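PDB 5MIF: 'Carboxyl esterase 2 from Tuber melanosporum Mel28, which probably hydrolyses carboxylic esters, as expected of an alpha/beta hydrolase related to archaeal carboxylesterases. Local coordinates for residues Asp36-Ala41 with Ile322-Glu327; Arg129-Asn134 with Ala333-Ile338; Lys231-Gly236 with Pro288-Gly293. All coordinates share one frame; numbering follows the deposited sequence.

In the fold
Interactions 1 and 2 are neighbours, with centres about 14 Å apart, and they touch where S326 packs on I335. The short, weakly bonded helical turn 323-326 is followed, after a two-residue break, by helix 329-345, and the two contacts alternate along the chain: 36-41, 129-134, 322-327, 333-338. Together they tie the N-terminal helix and helix 129-139 to the C-terminal part of the chain, and both reach the second subunit. Interaction 3 lies apart, its centre about 19 Å from that of interaction 1 and about 23 Å from that of interaction 2. Both its segments fall between the ends joined by either of the others. It packs the end of helix 228-232 against the loop after strand 279-284, which carries D287, the probable catalytic acid.

Interaction 1 (Asp36-Ala41 with Ile322-Glu327)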
ATOM      1  N   ASP A  36      -7.685  14.153   0.104  1.00 51.26           N
ATOM      2  CA  ASP A  36      -9.029  13.577   0.048  1.00 52.16           C
ATOM      3  C   ASP A  36      -9.938  14.354   1.014  1.00 55.92           C
ATOM      4  O   ASP A  36      -9.448  14.926   1.986  1.00 52.12           O
ATOM      5  CB  ASP A  36      -9.009  12.081   0.392  1.00 44.95           C
ATOM      6  CG  ASP A  36      -8.851  11.816   1.884  1.00 53.12           C
ATOM      7  OD1 ASP A  36      -7.704  11.625   2.357  1.00 48.11           O
ATOM      8  OD2 ASP A  36      -9.891  11.785   2.585  1.00 54.04           O
ATOM      9  N   PRO A  37     -11.262  14.372   0.757  1.00 58.13           N
ATOM     10  CA  PRO A  37     -12.222  15.157   1.556  1.00 52.07           C
ATOM     11  C   PRO A  37     -12.168  14.942   3.071  1.00 55.44           C
ATOM     12  O   PRO A  37     -12.288  15.920   3.811  1.00 57.94           O
ATOM     13  CB  PRO A  37     -13.574  14.704   1.001  1.00 54.44           C
ATOM     14  CG  PRO A  37     -13.288  14.397  -0.426  1.00 52.07           C
ATOM     15  CD  PRO A  37     -11.909  13.772  -0.427  1.00 53.80           C
ATOM     16  N   ILE A  38     -12.022  13.705   3.533  1.00 51.31           N
ATOM     17  CA  ILE A  38     -11.995  13.447   4.968  1.00 52.41           C
ATOM     18  C   ILE A  38     -10.770  14.071   5.626  1.00 53.97           C
ATOM     19  O   ILE A  38     -10.863  14.660   6.708  1.00 52.35           O
ATOM     20  CB  ILE A  38     -12.009  11.942   5.286  1.00 51.34           C
ATOM     21  CG1 ILE A  38     -13.332  11.316   4.858  1.00 49.46           C
ATOM     22  CG2 ILE A  38     -11.820  11.707   6.772  1.00 48.43           C
ATOM     23  CD1 ILE A  38     -13.435   9.848   5.207  1.00 50.79           C
ATOM     24  N   THR A  39      -9.625  13.912   4.972  1.00 52.73           N
ATOM     25  CA  THR A  39      -8.366  14.459   5.455  1.00 52.47           C
ATOM     26  C   THR A  39      -8.366  15.986   5.376  1.00 54.90           C
ATOM     27  O   THR A  39      -7.865  16.670   6.270  1.00 58.15           O
ATOM     28  CB  THR A  39      -7.180  13.886   4.667  1.00 49.00           C
ATOM     29  OG1 THR A  39      -7.133  12.465   4.870  1.00 52.67           O
ATOM     30  CG2 THR A  39      -5.866  14.499   5.151  1.00 47.62           C
ATOM     31  N   GLN A  40      -8.923  16.505   4.289  1.00 53.12           N
ATOM     32  CA  GLN A  40      -9.076  17.938   4.093  1.00 55.90           C
ATOM     33  C   GLN A  40      -9.964  18.543   5.179  1.00 55.04           C
ATOM     34  O   GLN A  40      -9.655  19.594   5.717  1.00 58.02           O
ATOM     35  CB  GLN A  40      -9.661  18.216   2.711  1.00 55.15           C
ATOM     36  CG  GLN A  40      -9.732  19.676   2.348  1.00 58.43           C
ATOM     37  CD  GLN A  40      -8.360  20.296   2.288  1.00 55.98           C
ATOM     38  OE1 GLN A  40      -7.538  19.932   1.451  1.00 57.62           O
ATOM     39  NE2 GLN A  40      -8.105  21.245   3.173  1.00 59.13           N
ATOM     40  N   ALA A  41     -11.062  17.866   5.499  1.00 56.08           N
ATOM     41  CA  ALA A  41     -11.972  18.309   6.555  1.00 55.73           C
ATOM     42  C   ALA A  41     -11.270  18.362   7.901  1.00 57.97           C
ATOM     43  O   ALA A  41     -11.460  19.297   8.678  1.00 59.40           O
ATOM     44  CB  ALA A  41     -13.179  17.393   6.634  1.00 50.97           C
ATOM     45  N   ILE A 322      -4.316   8.917  14.229  1.00 49.43           N
ATOM     46  CA  ILE A 322      -5.406   9.869  14.420  1.00 50.47           C
ATOM     47  C   ILE A 322      -6.701   9.258  13.883  1.00 54.71           C
ATOM     48  O   ILE A 322      -6.832   9.020  12.678  1.00 49.76           O
ATOM     49  CB  ILE A 322      -5.102  11.194  13.716  1.00 50.58           C
ATOM     50  CG1 ILE A 322      -3.797  11.783  14.261  1.00 47.18           C
ATOM     51  CG2 ILE A 322      -6.285  12.154  13.841  1.00 49.77           C
ATOM     52  CD1 ILE A 322      -3.259  12.945  13.440  1.00 44.30           C
ATOM     53  N   ASP A 323      -7.640   8.992  14.784  1.00 51.96           N
ATOM     54  CA  ASP A 323      -8.871   8.254  14.470  1.00 57.51           C
ATOM     55  C   ASP A 323      -9.597   8.738  13.211  1.00 54.51           C
ATOM     56  O   ASP A 323      -9.959   7.940  12.342  1.00 56.44           O
ATOM     57  CB  ASP A 323      -9.819   8.310  15.668  1.00 59.50           C
ATOM     58  CG  ASP A 323      -9.326   7.474  16.839  1.00 64.40           C
ATOM     59  OD1 ASP A 323      -8.300   6.764  16.689  1.00 60.47           O
ATOM     60  OD2 ASP A 323      -9.966   7.529  17.913  1.00 68.98           O
ATOM     61  N   VAL A 324      -9.819  10.044  13.130  1.00 51.17           N
ATOM     62  CA  VAL A 324     -10.516  10.644  11.998  1.00 50.66           C
ATOM     63  C   VAL A 324      -9.779  10.376  10.671  1.00 52.93           C
ATOM     64  O   VAL A 324     -10.399   9.995   9.673  1.00 53.89           O
ATOM     65  CB  VAL A 324     -10.682  12.169  12.210  1.00 55.50           C
ATOM     66  CG1 VAL A 324     -10.968  12.879  10.905  1.00 55.94           C
ATOM     67  CG2 VAL A 324     -11.784  12.451  13.237  1.00 62.09           C
ATOM     68  N   LEU A 325      -8.463  10.578  10.662  1.00 47.99           N
ATOM     69  CA  LEU A 325      -7.655  10.359   9.458  1.00 50.90           C
ATOM     70  C   LEU A 325      -7.618   8.882   9.054  1.00 48.69           C
ATOM     71  O   LEU A 325      -7.573   8.545   7.870  1.00 48.10           O
ATOM     72  CB  LEU A 325      -6.222  10.875   9.674  1.00 43.55           C
ATOM     73  CG  LEU A 325      -6.049  12.392   9.817  1.00 50.19           C
ATOM     74  CD1 LEU A 325      -4.582  12.795   9.960  1.00 47.24           C
ATOM     75  CD2 LEU A 325      -6.695  13.124   8.647  1.00 47.86           C
ATOM     76  N   SER A 326      -7.675   8.009  10.051  1.00 49.61           N
ATOM     77  CA  SER A 326      -7.453   6.591   9.840  1.00 45.40           C
ATOM     78  C   SER A 326      -8.609   5.913   9.114  1.00 50.05           C
ATOM     79  O   SER A 326      -8.464   4.778   8.649  1.00 47.15           O
ATOM     80  CB  SER A 326      -7.176   5.903  11.185  1.00 46.61           C
ATOM     81  OG  SER A 326      -8.367   5.677  11.926  1.00 51.54           O
ATOM     82  N   GLU A 327      -9.745   6.599   8.993  1.00 48.56           N
ATOM     83  CA  GLU A 327     -10.908   6.002   8.332  1.00 49.30           C
ATOM     84  C   GLU A 327     -11.026   6.387   6.856  1.00 49.87           C
ATOM     85  O   GLU A 327     -11.886   5.863   6.148  1.00 47.56           O
ATOM     86  CB  GLU A 327     -12.199   6.373   9.070  1.00 52.25           C
ATOM     87  CG  GLU A 327     -12.291   5.760  10.471  1.00 57.94           C
ATOM     88  CD  GLU A 327     -12.330   4.225  10.467  1.00 61.38           C
ATOM     89  OE1 GLU A 327     -12.807   3.621   9.482  1.00 62.51           O
ATOM     90  OE2 GLU A 327     -11.866   3.619  11.456  1.00 63.73           O
TER
HETATM   91  O   HOH W   1      -6.202  10.265   5.959  1.00 42.61           O
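I38 and T39 bring the first turn of helix 37-47 against V324 and L325, with D36 setting the start of that turn. D36 is the N-cap: its OD2 accepts from T39 N at 3.2 Å, met from above the carboxylate plane, and more weakly from I38 N. I38 comes next and points at the other segment. With CG2 anti to the backbone N, this methyl lies 3.7 Å from V324 O, while the longer branch ends with CD1 near E327 O, a carbonyl that is hydrogen-bonded to R306 of the second subunit. In an enzyme of this alpha/beta hydrolase family the contact joins the N-terminal helix, which in such esterases commonly forms part of the cap, to the short turn a few residues beyond H317, the probable catalytic histidine. T39 then meets L325. L325 CD2 sits 3.8 Å from T39 CA and just as close to T39 CG2, the two side chains crossing at about a right angle. The T39 hydroxyl, anti to its own carbonyl carbon (chi1 -62°), donates to D36 OD1 at 2.7 Å on the syn side, tilted out of the carboxylate plane. It also accepts from a water, 2.6 Å from T39 OG1, whose other hydrogen goes to L325 O at 2.9 Å, so one buried hydroxyl serves both the cap and the link between segments. A valine at this position would probably leave D36 OD1 without its donor and break the water bridge to L325 O. T39 also packs on T315 and I316 of the short strand 315-316, and L325 touches I316 as well.

Interaction 2 (Arg129-Asn134 with Ala333-Ile338)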
ATOM      1  N   ARG A 129      -4.814   3.907  21.429  1.00 43.32           N
ATOM      2  CA  ARG A 129      -5.737   2.787  21.610  1.00 46.64           C
ATOM      3  C   ARG A 129      -6.347   2.337  20.277  1.00 38.97           C
ATOM      4  O   ARG A 129      -6.531   1.151  20.056  1.00 43.80           O
ATOM      5  CB  ARG A 129      -6.856   3.131  22.606  1.00 48.30           C
ATOM      6  CG  ARG A 129      -7.877   1.994  22.775  1.00 48.90           C
ATOM      7  CD  ARG A 129      -8.874   2.256  23.883  1.00 53.59           C
ATOM      8  NE  ARG A 129      -9.697   3.435  23.610  1.00 61.89           N
ATOM      9  CZ  ARG A 129     -10.685   3.858  24.398  1.00 68.11           C
ATOM     10  NH1 ARG A 129     -10.992   3.181  25.501  1.00 65.51           N
ATOM     11  NH2 ARG A 129     -11.374   4.952  24.081  1.00 68.18           N
ATOM     12  N   GLY A 130      -6.671   3.289  19.410  1.00 41.97           N
ATOM     13  CA  GLY A 130      -7.263   2.995  18.114  1.00 39.84           C
ATOM     14  C   GLY A 130      -6.335   2.187  17.212  1.00 42.74           C
ATOM     15  O   GLY A 130      -6.748   1.217  16.577  1.00 43.03           O
ATOM     16  N   LEU A 131      -5.083   2.606  17.131  1.00 39.77           N
ATOM     17  CA  LEU A 131      -4.101   1.902  16.325  1.00 39.55           C
ATOM     18  C   LEU A 131      -3.786   0.525  16.920  1.00 39.14           C
ATOM     19  O   LEU A 131      -3.683  -0.456  16.189  1.00 38.35           O
ATOM     20  CB  LEU A 131      -2.821   2.735  16.179  1.00 38.34           C
ATOM     21  CG  LEU A 131      -1.716   2.041  15.372  1.00 41.29           C
ATOM     22  CD1 LEU A 131      -2.255   1.512  14.020  1.00 36.42           C
ATOM     23  CD2 LEU A 131      -0.534   2.970  15.168  1.00 42.08           C
ATOM     24  N   ILE A 132      -3.635   0.447  18.239  1.00 36.36           N
ATOM     25  CA  ILE A 132      -3.361  -0.824  18.887  1.00 37.12           C
ATOM     26  C   ILE A 132      -4.475  -1.841  18.613  1.00 39.53           C
ATOM     27  O   ILE A 132      -4.211  -3.015  18.327  1.00 39.14           O
ATOM     28  CB  ILE A 132      -3.181  -0.655  20.397  1.00 41.55           C
ATOM     29  CG1 ILE A 132      -1.925   0.157  20.694  1.00 42.85           C
ATOM     30  CG2 ILE A 132      -3.051  -2.002  21.074  1.00 37.44           C
ATOM     31  CD1 ILE A 132      -1.856   0.604  22.134  1.00 44.39           C
ATOM     32  N   THR A 133      -5.718  -1.381  18.700  1.00 38.13           N
ATOM     33  CA  THR A 133      -6.879  -2.230  18.433  1.00 43.06           C
ATOM     34  C   THR A 133      -6.880  -2.762  16.997  1.00 38.27           C
ATOM     35  O   THR A 133      -7.072  -3.954  16.767  1.00 40.41           O
ATOM     36  CB  THR A 133      -8.190  -1.464  18.665  1.00 43.19           C
ATOM     37  OG1 THR A 133      -8.208  -0.934  19.995  1.00 40.29           O
ATOM     38  CG2 THR A 133      -9.388  -2.381  18.438  1.00 46.39           C
ATOM     39  N   ASN A 134      -6.652  -1.860  16.046  1.00 36.24           N
ATOM     40  CA  ASN A 134      -6.533  -2.213  14.640  1.00 40.78           C
ATOM     41  C   ASN A 134      -5.436  -3.264  14.417  1.00 42.15           C
ATOM     42  O   ASN A 134      -5.653  -4.249  13.718  1.00 43.05           O
ATOM     43  CB  ASN A 134      -6.259  -0.957  13.800  1.00 42.56           C
ATOM     44  CG  ASN A 134      -7.515  -0.157  13.521  1.00 52.82           C
ATOM     45  OD1 ASN A 134      -8.614  -0.716  13.500  1.00 61.29           O
ATOM     46  ND2 ASN A 134      -7.371   1.156  13.320  1.00 48.05           N
ATOM     47  N   ALA A 333      -6.767   1.435   4.287  1.00 38.77           N
ATOM     48  CA  ALA A 333      -6.233   0.311   3.531  1.00 43.29           C
ATOM     49  C   ALA A 333      -4.828  -0.041   4.007  1.00 42.02           C
ATOM     50  O   ALA A 333      -4.479  -1.218   4.147  1.00 40.69           O
ATOM     51  CB  ALA A 333      -6.231   0.620   2.035  1.00 38.60           C
ATOM     52  N   THR A 334      -4.021   0.977   4.274  1.00 37.42           N
ATOM     53  CA  THR A 334      -2.639   0.698   4.626  1.00 40.53           C
ATOM     54  C   THR A 334      -2.522   0.234   6.072  1.00 40.51           C
ATOM     55  O   THR A 334      -1.647  -0.567   6.400  1.00 37.82           O
ATOM     56  CB  THR A 334      -1.747   1.916   4.371  1.00 38.85           C
ATOM     57  OG1 THR A 334      -2.186   2.996   5.178  1.00 47.40           O
ATOM     58  CG2 THR A 334      -1.868   2.333   2.910  1.00 41.65           C
ATOM     59  N   ILE A 335      -3.435   0.682   6.929  1.00 41.62           N
ATOM     60  CA  ILE A 335      -3.440   0.202   8.306  1.00 38.55           C
ATOM     61  C   ILE A 335      -3.755  -1.293   8.358  1.00 36.69           C
ATOM     62  O   ILE A 335      -3.101  -2.042   9.080  1.00 36.54           O
ATOM     63  CB  ILE A 335      -4.437   0.999   9.181  1.00 40.58           C
ATOM     64  CG1 ILE A 335      -3.894   2.422   9.408  1.00 45.84           C
ATOM     65  CG2 ILE A 335      -4.633   0.326  10.535  1.00 34.08           C
ATOM     66  CD1 ILE A 335      -4.917   3.397   9.967  1.00 40.13           C
ATOM     67  N   GLU A 336      -4.725  -1.755   7.578  1.00 39.24           N
ATOM     68  CA  GLU A 336      -4.980  -3.192   7.595  1.00 44.82           C
ATOM     69  C   GLU A 336      -3.870  -3.966   6.873  1.00 38.09           C
ATOM     70  O   GLU A 336      -3.546  -5.073   7.280  1.00 40.57           O
ATOM     71  CB  GLU A 336      -6.364  -3.518   7.020  1.00 48.83           C
ATOM     72  CG  GLU A 336      -6.774  -2.719   5.830  1.00 49.93           C
ATOM     73  CD  GLU A 336      -8.292  -2.547   5.739  1.00 53.74           C
ATOM     74  OE1 GLU A 336      -8.997  -2.759   6.754  1.00 54.37           O
ATOM     75  OE2 GLU A 336      -8.777  -2.179   4.649  1.00 51.71           O
ATOM     76  N   LEU A 337      -3.262  -3.376   5.845  1.00 38.76           N
ATOM     77  CA  LEU A 337      -2.092  -3.988   5.204  1.00 40.40           C
ATOM     78  C   LEU A 337      -1.004  -4.250   6.248  1.00 39.38           C
ATOM     79  O   LEU A 337      -0.444  -5.358   6.336  1.00 38.35           O
ATOM     80  CB  LEU A 337      -1.536  -3.095   4.084  1.00 38.90           C
ATOM     81  CG  LEU A 337      -0.266  -3.621   3.395  1.00 45.66           C
ATOM     82  CD1 LEU A 337      -0.541  -4.924   2.658  1.00 43.53           C
ATOM     83  CD2 LEU A 337       0.340  -2.594   2.451  1.00 46.11           C
ATOM     84  N   ILE A 338      -0.720  -3.229   7.054  1.00 37.80           N
ATOM     85  CA  ILE A 338       0.286  -3.351   8.103  1.00 35.62           C
ATOM     86  C   ILE A 338      -0.015  -4.520   9.031  1.00 35.10           C
ATOM     87  O   ILE A 338       0.842  -5.388   9.234  1.00 34.35           O
ATOM     88  CB  ILE A 338       0.410  -2.044   8.927  1.00 36.16           C
ATOM     89  CG1 ILE A 338       1.193  -1.003   8.128  1.00 37.58           C
ATOM     90  CG2 ILE A 338       1.130  -2.306  10.231  1.00 33.23           C
ATOM     91  CD1 ILE A 338       1.040   0.427   8.640  1.00 40.11           C
TER
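I335 reaches across from helix 329-345 with one methyl, CG2, and pushes it against the base of N134. The distance is 3.9 Å from I335 CG2 to N134 CB and 4.0 Å from the same methyl to N134 ND2, so the amide is touched at its nitrogen while the two side chains slant across each other. CG2 is the branch that lies anti to the I335 backbone N, which directs it at helix 129-139; the other branch ends in CD1, packed on S326 CB. The amide oxygen of N134 is turned to other work, accepting from R137 one turn further along the same helix. Beyond this tight spot the fit slackens. L131 CD1 comes no nearer than 4.4 Å to I335 CG2, no hydrogen bond spans the segments, and only 105 Å² is buried between them. N134 marks the partly exposed side, whereas L131 and I335 are buried. E336, next to I335, instead forms salt bridges with K341 and K344 of the second subunit. Helix 129-139 makes the beta-alpha-beta crossover from strand 109-115 to strand 142-147, and its packing beside the C-terminal helix on one side of the sheet is a hallmark of the alpha/beta hydrolase fold.

Interaction 3 (Lys231-Gly236 with Pro288-Gly293); sequences KEFPNG and PIRQQG
The phenyl ring of F233 and the guanidinium of R290 meet nearly at right angles, their planes 78° apart. R290 NH1 stands at the rim of the ring, near its plane and 3.8 Å from F233 CE2, so the charge is not laid over the aromatic face. One face is instead covered by E232 CG, 3.5 Å above the ring plane and shifted toward the rim. E232 stretches past the ring with CG anti to the backbone N (chi1 -174°), which carries its carboxylate to the arginine. There the two flat groups are turned 88° against each other, and the salt bridge is long, with 3.8 Å between E232 OE1 and R290 NH2. A water strengthens the link: it donates to E232 OE2 at 3.0 Å and accepts from R290 NH1 at 2.8 Å, lying in the plane of the guanidinium and also in that of the ring. The same NH1 donates to E285 O, fixing the arginine to the loop before its helix. Nearer the backbone, P288 CG lies 3.3 Å from F233 O, just where the chain leaves helix 228-232. P288 directly follows D287, so the contact lies next to the acid of the probable Ser-His-Asp triad (S190, H317, D287), on the loop after strand 279-284 where alpha/beta hydrolases carry it.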
ATOM      1  N   LYS A 231      10.953  21.673   2.511  1.00 59.02           N
ATOM      2  CA  LYS A 231      10.697  22.847   1.692  1.00 63.66           C
ATOM      3  C   LYS A 231       9.348  22.760   0.960  1.00 66.12           C
ATOM      4  O   LYS A 231       8.674  23.772   0.764  1.00 64.49           O
ATOM      5  CB  LYS A 231      11.839  23.020   0.681  1.00 65.77           C
ATOM      6  CG  LYS A 231      13.164  23.350   1.347  1.00 71.70           C
ATOM      7  CD  LYS A 231      14.351  22.937   0.494  1.00 79.05           C
ATOM      8  CE  LYS A 231      15.672  23.212   1.223  1.00 86.88           C
ATOM      9  NZ  LYS A 231      16.860  23.229   0.310  1.00 79.05           N
ATOM     10  N   GLU A 232       8.954  21.554   0.555  1.00 60.98           N
ATOM     11  CA  GLU A 232       7.720  21.384  -0.203  1.00 59.43           C
ATOM     12  C   GLU A 232       6.467  21.552   0.670  1.00 57.66           C
ATOM     13  O   GLU A 232       5.457  22.090   0.221  1.00 61.21           O
ATOM     14  CB  GLU A 232       7.702  20.019  -0.893  1.00 55.36           C
ATOM     15  CG  GLU A 232       6.515  19.826  -1.808  1.00 54.11           C
ATOM     16  CD  GLU A 232       6.596  18.552  -2.620  1.00 59.52           C
ATOM     17  OE1 GLU A 232       7.580  17.793  -2.452  1.00 58.89           O
ATOM     18  OE2 GLU A 232       5.681  18.329  -3.447  1.00 55.23           O
ATOM     19  N   PHE A 233       6.525  21.074   1.909  1.00 60.76           N
ATOM     20  CA  PHE A 233       5.383  21.181   2.823  1.00 58.66           C
ATOM     21  C   PHE A 233       5.737  21.836   4.166  1.00 63.29           C
ATOM     22  O   PHE A 233       5.461  21.252   5.220  1.00 56.96           O
ATOM     23  CB  PHE A 233       4.801  19.794   3.085  1.00 55.75           C
ATOM     24  CG  PHE A 233       4.578  18.983   1.842  1.00 55.76           C
ATOM     25  CD1 PHE A 233       3.473  19.208   1.034  1.00 57.46           C
ATOM     26  CD2 PHE A 233       5.480  17.995   1.479  1.00 54.09           C
ATOM     27  CE1 PHE A 233       3.268  18.455  -0.113  1.00 56.70           C
ATOM     28  CE2 PHE A 233       5.283  17.242   0.338  1.00 55.78           C
ATOM     29  CZ  PHE A 233       4.176  17.470  -0.460  1.00 55.12           C
ATOM     30  N   PRO A 234       6.307  23.063   4.136  1.00 67.27           N
ATOM     31  CA  PRO A 234       6.864  23.679   5.355  1.00 70.56           C
ATOM     32  C   PRO A 234       5.861  23.805   6.504  1.00 67.27           C
ATOM     33  O   PRO A 234       6.250  23.697   7.668  1.00 66.73           O
ATOM     34  CB  PRO A 234       7.320  25.065   4.874  1.00 63.95           C
ATOM     35  CG  PRO A 234       6.489  25.336   3.667  1.00 66.65           C
ATOM     36  CD  PRO A 234       6.308  24.006   3.000  1.00 63.43           C
ATOM     37  N   ASN A 235       4.591  24.027   6.198  1.00 63.41           N
ATOM     38  CA  ASN A 235       3.584  23.906   7.237  1.00 68.95           C
ATOM     39  C   ASN A 235       2.373  23.150   6.726  1.00 68.09           C
ATOM     40  O   ASN A 235       1.308  23.193   7.346  1.00 66.15           O
ATOM     41  CB  ASN A 235       3.208  25.268   7.841  1.00 76.76           C
ATOM     42  CG  ASN A 235       3.185  26.384   6.828  1.00 80.02           C
ATOM     43  OD1 ASN A 235       4.046  26.462   5.950  1.00 77.84           O
ATOM     44  ND2 ASN A 235       2.223  27.291   6.975  1.00 82.61           N
ATOM     45  N   GLY A 236       2.554  22.485   5.578  1.00 73.39           N
ATOM     46  CA  GLY A 236       1.533  21.638   4.967  1.00 66.05           C
ATOM     47  C   GLY A 236       0.922  20.795   6.067  1.00 66.82           C
ATOM     48  O   GLY A 236       1.657  20.262   6.903  1.00 66.68           O
ATOM     49  N   PRO A 288       6.090  16.905   5.445  1.00 50.01           N
ATOM     50  CA  PRO A 288       7.480  17.365   5.431  1.00 50.51           C
ATOM     51  C   PRO A 288       8.477  16.227   5.623  1.00 46.30           C
ATOM     52  O   PRO A 288       9.573  16.273   5.071  1.00 48.70           O
ATOM     53  CB  PRO A 288       7.561  18.311   6.637  1.00 48.98           C
ATOM     54  CG  PRO A 288       6.203  18.598   7.020  1.00 50.38           C
ATOM     55  CD  PRO A 288       5.310  17.525   6.529  1.00 45.45           C
ATOM     56  N   ILE A 289       8.093  15.218   6.396  1.00 42.72           N
ATOM     57  CA  ILE A 289       9.036  14.170   6.776  1.00 47.71           C
ATOM     58  C   ILE A 289       9.013  12.999   5.764  1.00 46.20           C
ATOM     59  O   ILE A 289       9.738  12.015   5.921  1.00 44.44           O
ATOM     60  CB  ILE A 289       8.745  13.666   8.222  1.00 45.88           C
ATOM     61  CG1 ILE A 289      10.029  13.275   8.935  1.00 54.58           C
ATOM     62  CG2 ILE A 289       7.756  12.531   8.250  1.00 48.57           C
ATOM     63  CD1 ILE A 289      10.865  14.466   9.287  1.00 61.04           C
ATOM     64  N   ARG A 290       8.195  13.120   4.719  1.00 44.71           N
ATOM     65  CA  ARG A 290       8.041  12.045   3.731  1.00 43.05           C
ATOM     66  C   ARG A 290       9.373  11.583   3.117  1.00 43.94           C
ATOM     67  O   ARG A 290       9.615  10.385   2.993  1.00 45.35           O
ATOM     68  CB  ARG A 290       7.087  12.482   2.612  1.00 43.94           C
ATOM     69  CG  ARG A 290       6.776  11.388   1.592  1.00 42.16           C
ATOM     70  CD  ARG A 290       6.036  11.960   0.393  1.00 41.69           C
ATOM     71  NE  ARG A 290       6.976  12.599  -0.526  1.00 40.83           N
ATOM     72  CZ  ARG A 290       6.653  13.538  -1.413  1.00 45.25           C
ATOM     73  NH1 ARG A 290       5.401  13.960  -1.515  1.00 47.24           N
ATOM     74  NH2 ARG A 290       7.586  14.047  -2.210  1.00 46.77           N
ATOM     75  N   GLN A 291      10.233  12.526   2.737  1.00 43.35           N
ATOM     76  CA  GLN A 291      11.497  12.187   2.071  1.00 48.22           C
ATOM     77  C   GLN A 291      12.400  11.260   2.903  1.00 49.44           C
ATOM     78  O   GLN A 291      13.125  10.416   2.356  1.00 46.81           O
ATOM     79  CB  GLN A 291      12.266  13.465   1.711  1.00 51.57           C
ATOM     80  CG  GLN A 291      13.503  13.230   0.849  1.00 53.83           C
ATOM     81  CD  GLN A 291      13.162  12.897  -0.592  1.00 60.79           C
ATOM     82  OE1 GLN A 291      12.255  13.490  -1.178  1.00 61.65           O
ATOM     83  NE2 GLN A 291      13.876  11.929  -1.167  1.00 60.32           N
ATOM     84  N   GLN A 292      12.368  11.431   4.221  1.00 46.62           N
ATOM     85  CA  GLN A 292      13.223  10.646   5.108  1.00 48.08           C
ATOM     86  C   GLN A 292      12.925   9.153   5.033  1.00 42.48           C
ATOM     87  O   GLN A 292      13.843   8.332   4.916  1.00 44.79           O
ATOM     88  CB  GLN A 292      13.081  11.133   6.555  1.00 45.51           C
ATOM     89  CG  GLN A 292      13.745  12.469   6.781  1.00 51.60           C
ATOM     90  CD  GLN A 292      13.738  12.892   8.230  1.00 53.43           C
ATOM     91  OE1 GLN A 292      13.574  12.068   9.139  1.00 47.26           O
ATOM     92  NE2 GLN A 292      13.871  14.197   8.457  1.00 57.29           N
ATOM     93  N   GLY A 293      11.645   8.802   5.115  1.00 42.50           N
ATOM     94  CA  GLY A 293      11.238   7.410   5.025  1.00 40.63           C
ATOM     95  C   GLY A 293      11.607   6.782   3.693  1.00 43.17           C
ATOM     96  O   GLY A 293      12.167   5.683   3.658  1.00 42.31           O
TER
HETATM   97  O   HOH W   2       4.700  15.504  -3.727  1.00 52.01           O